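Local coordinates for GP23.1 (Bacillus phage spp1, PDB 2XF7), which is a putative chaperone of the phage, a small helical protein that packs as a six-copy assembly in the crystal, at the interface of chains A and B. Coordinates in Å, arbitrary orientation; residue numbers count along the deposited sequence, not the author numbering. Chains: chain A/B, GP23.1.

The interface of chains A and B. Residues chain A 3, 7, 11, 40, 44; chain B 6, 30, 32.
The carboxylate of B:Asp32 meets the side chains of A:Tyr7, A:Tyr44 and A:Lys40. Gp23.1 is a small helical protein of the SPP1 GP23.1 family, and this patch, part of a contact between two copies that is not an exact two-fold, plausibly helps to hold the six-copy assembly of the crystal together. Two phenol hydroxyls converge on one carboxylate oxygen: A:Tyr7 OH donates to the syn lone pair of B:Asp32 OD2 (2.7 Å). A:Tyr44 OH donates to the anti lone pair of the same B:Asp32 OD2 (2.6 Å). The rings are turned differently: that of A:Tyr44 lies 15° from the carboxylate plane, nearly coplanar, whereas that of A:Tyr7 is tilted by 56° and takes OD2 at its edge, in the ring plane. With both lone pairs of OD2 engaged, rotation of the carboxylate should be restricted. The other oxygen receives the ammonium group: A:Lys40 NZ lies 2.9 Å from B:Asp32 OD1 in a salt bridge that is also a hydrogen bond donated by NZ, on the syn side and out of the carboxylate plane. This lysine is poorly ordered, which makes its exact pose less certain. Water 1 O lies 3.0 Å from B:Asp32 OD1 and also meets OE1 of the likewise poorly ordered A:Glu3; it bridges two acidic groups and would probably soften their mutual repulsion.

Apolar atoms border the polar centre. B:Leu6 CD1 reaches A:Leu11 CD2 at 3.7 Å, the two side chains crossing obliquely, and also lies near the A:Tyr7 ring. The methyl CB of B:Ala30, at the end of helix 21-30, approaches A:Tyr44 CE2 at 4.0 Å. The other branch of A:Leu11, CD1, turns back within chain A and sits 3.4 Å above one face of the A:Tyr44 ring, toward its rim, and probably helps to position that ring. A:Tyr7 and A:Leu11 both belong to helix 7-16; in A:Tyr7 a chi1 of -180° sets CG opposite the backbone N and directs the phenol toward chain B.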
ATOM      1  N   GLU A   3      -0.684   5.598  18.523  1.00 38.09           N
ATOM      2  CA  GLU A   3      -1.390   5.887  17.280  1.00 35.37           C
ATOM      3  C   GLU A   3      -2.166   4.674  16.759  1.00 32.77           C
ATOM      4  O   GLU A   3      -1.628   3.550  16.690  1.00 32.31           O
ATOM      5  CB  GLU A   3      -0.440   6.415  16.203  1.00 36.47           C
ATOM      6  CG  GLU A   3      -1.184   6.870  14.956  1.00 46.79           C
ATOM      7  CD  GLU A   3      -0.463   7.866  14.075  1.00 56.88           C
ATOM      8  OE1 GLU A   3      -0.743   9.073  14.213  1.00 52.65           O
ATOM      9  OE2 GLU A   3       0.403   7.450  13.278  1.00 68.06           O
ATOM     10  N   TYR A   7      -5.332   5.144  11.616  1.00 14.50           N
ATOM     11  CA  TYR A   7      -5.347   6.609  11.584  1.00 12.25           C
ATOM     12  C   TYR A   7      -5.153   7.133  10.128  1.00 13.93           C
ATOM     13  O   TYR A   7      -5.941   7.967   9.639  1.00 13.09           O
ATOM     14  CB  TYR A   7      -4.281   7.197  12.505  1.00 13.62           C
ATOM     15  CG  TYR A   7      -4.311   8.711  12.469  1.00 13.59           C
ATOM     16  CD1 TYR A   7      -5.316   9.418  13.118  1.00 13.22           C
ATOM     17  CD2 TYR A   7      -3.399   9.429  11.709  1.00 12.31           C
ATOM     18  CE1 TYR A   7      -5.374  10.801  13.079  1.00 12.82           C
ATOM     19  CE2 TYR A   7      -3.443  10.822  11.646  1.00 11.31           C
ATOM     20  CZ  TYR A   7      -4.430  11.516  12.348  1.00 15.80           C
ATOM     21  OH  TYR A   7      -4.499  12.887  12.289  1.00 15.78           O
ATOM     22  N   LEU A  11      -7.704   9.323   7.847  1.00 10.94           N
ATOM     23  CA  LEU A  11      -7.319  10.703   7.460  1.00 10.54           C
ATOM     24  C   LEU A  11      -7.395  10.806   5.919  1.00 13.07           C
ATOM     25  O   LEU A  11      -7.947  11.783   5.368  1.00 12.59           O
ATOM     26  CB  LEU A  11      -5.915  10.968   7.937  1.00  9.86           C
ATOM     27  CG  LEU A  11      -5.306  12.273   7.413  1.00 11.33           C
ATOM     28  CD1 LEU A  11      -6.163  13.509   7.820  1.00 12.78           C
ATOM     29  CD2 LEU A  11      -3.899  12.449   7.934  1.00 13.01           C
ATOM     30  N   LYS A  40      -8.452  15.382  15.357  1.00 21.68           N
ATOM     31  CA  LYS A  40      -7.312  15.790  14.512  1.00 20.33           C
ATOM     32  C   LYS A  40      -7.708  15.701  13.051  1.00 20.13           C
ATOM     33  O   LYS A  40      -7.405  16.614  12.267  1.00 19.06           O
ATOM     34  CB  LYS A  40      -6.048  14.943  14.716  1.00 20.86           C
ATOM     35  CG  LYS A  40      -5.324  15.118  16.059  1.00 32.26           C
ATOM     36  CD  LYS A  40      -3.908  14.487  16.011  1.00 41.06           C
ATOM     37  CE  LYS A  40      -3.764  13.009  15.639  1.00 50.60           C
ATOM     38  NZ  LYS A  40      -2.354  12.652  15.278  1.00 46.19           N
ATOM     39  N   TYR A  44      -8.521  18.885   9.386  1.00 15.45           N
ATOM     40  CA  TYR A  44      -8.067  19.009   7.991  1.00 13.12           C
ATOM     41  C   TYR A  44      -9.245  19.397   7.084  1.00 16.66           C
ATOM     42  O   TYR A  44     -10.376  19.076   7.417  1.00 17.86           O
ATOM     43  CB  TYR A  44      -7.543  17.646   7.495  1.00 12.66           C
ATOM     44  CG  TYR A  44      -6.182  17.256   8.015  1.00 12.64           C
ATOM     45  CD1 TYR A  44      -5.030  17.413   7.221  1.00 12.22           C
ATOM     46  CD2 TYR A  44      -6.035  16.664   9.265  1.00 13.88           C
ATOM     47  CE1 TYR A  44      -3.779  16.979   7.662  1.00 12.26           C
ATOM     48  CE2 TYR A  44      -4.775  16.252   9.721  1.00 13.02           C
ATOM     49  CZ  TYR A  44      -3.670  16.343   8.890  1.00 12.92           C
ATOM     50  OH  TYR A  44      -2.434  15.873   9.301  1.00 14.37           O
TER
ATOM     51  N   LEU B   6       3.351   9.359   8.357  1.00 14.26           N
ATOM     52  CA  LEU B   6       2.776   9.987   7.167  1.00 11.96           C
ATOM     53  C   LEU B   6       3.739  10.846   6.406  1.00 12.07           C
ATOM     54  O   LEU B   6       3.323  11.590   5.534  1.00 12.63           O
ATOM     55  CB  LEU B   6       1.523  10.803   7.571  1.00 12.48           C
ATOM     56  CG  LEU B   6       0.384   9.919   8.124  1.00 15.70           C
ATOM     57  CD1 LEU B   6      -0.739  10.770   8.686  1.00 17.64           C
ATOM     58  CD2 LEU B   6      -0.133   8.939   7.046  1.00 19.86           C
ATOM     59  N   ALA B  30      -1.437  19.402  13.704  1.00 14.32           N
ATOM     60  CA  ALA B  30      -2.068  18.148  14.167  1.00 15.60           C
ATOM     61  C   ALA B  30      -1.057  17.169  14.794  1.00 21.05           C
ATOM     62  O   ALA B  30      -1.474  16.184  15.422  1.00 22.20           O
ATOM     63  CB  ALA B  30      -2.788  17.468  12.991  1.00 16.38           C
ATOM     64  N   ASP B  32       0.965  15.423  12.828  1.00 14.60           N
ATOM     65  CA  ASP B  32       1.129  14.345  11.830  1.00 15.33           C
ATOM     66  C   ASP B  32       2.452  14.496  11.055  1.00 17.31           C
ATOM     67  O   ASP B  32       2.881  13.578  10.314  1.00 16.03           O
ATOM     68  CB  ASP B  32      -0.059  14.272  10.908  1.00 16.51           C
ATOM     69  CG  ASP B  32      -1.294  13.786  11.649  1.00 16.08           C
ATOM     70  OD1 ASP B  32      -1.143  12.986  12.640  1.00 18.48           O
ATOM     71  OD2 ASP B  32      -2.395  14.144  11.237  1.00 15.53           O
TER
HETATM   72  O   HOH W   1       0.494  10.501  12.493  1.00 27.95           O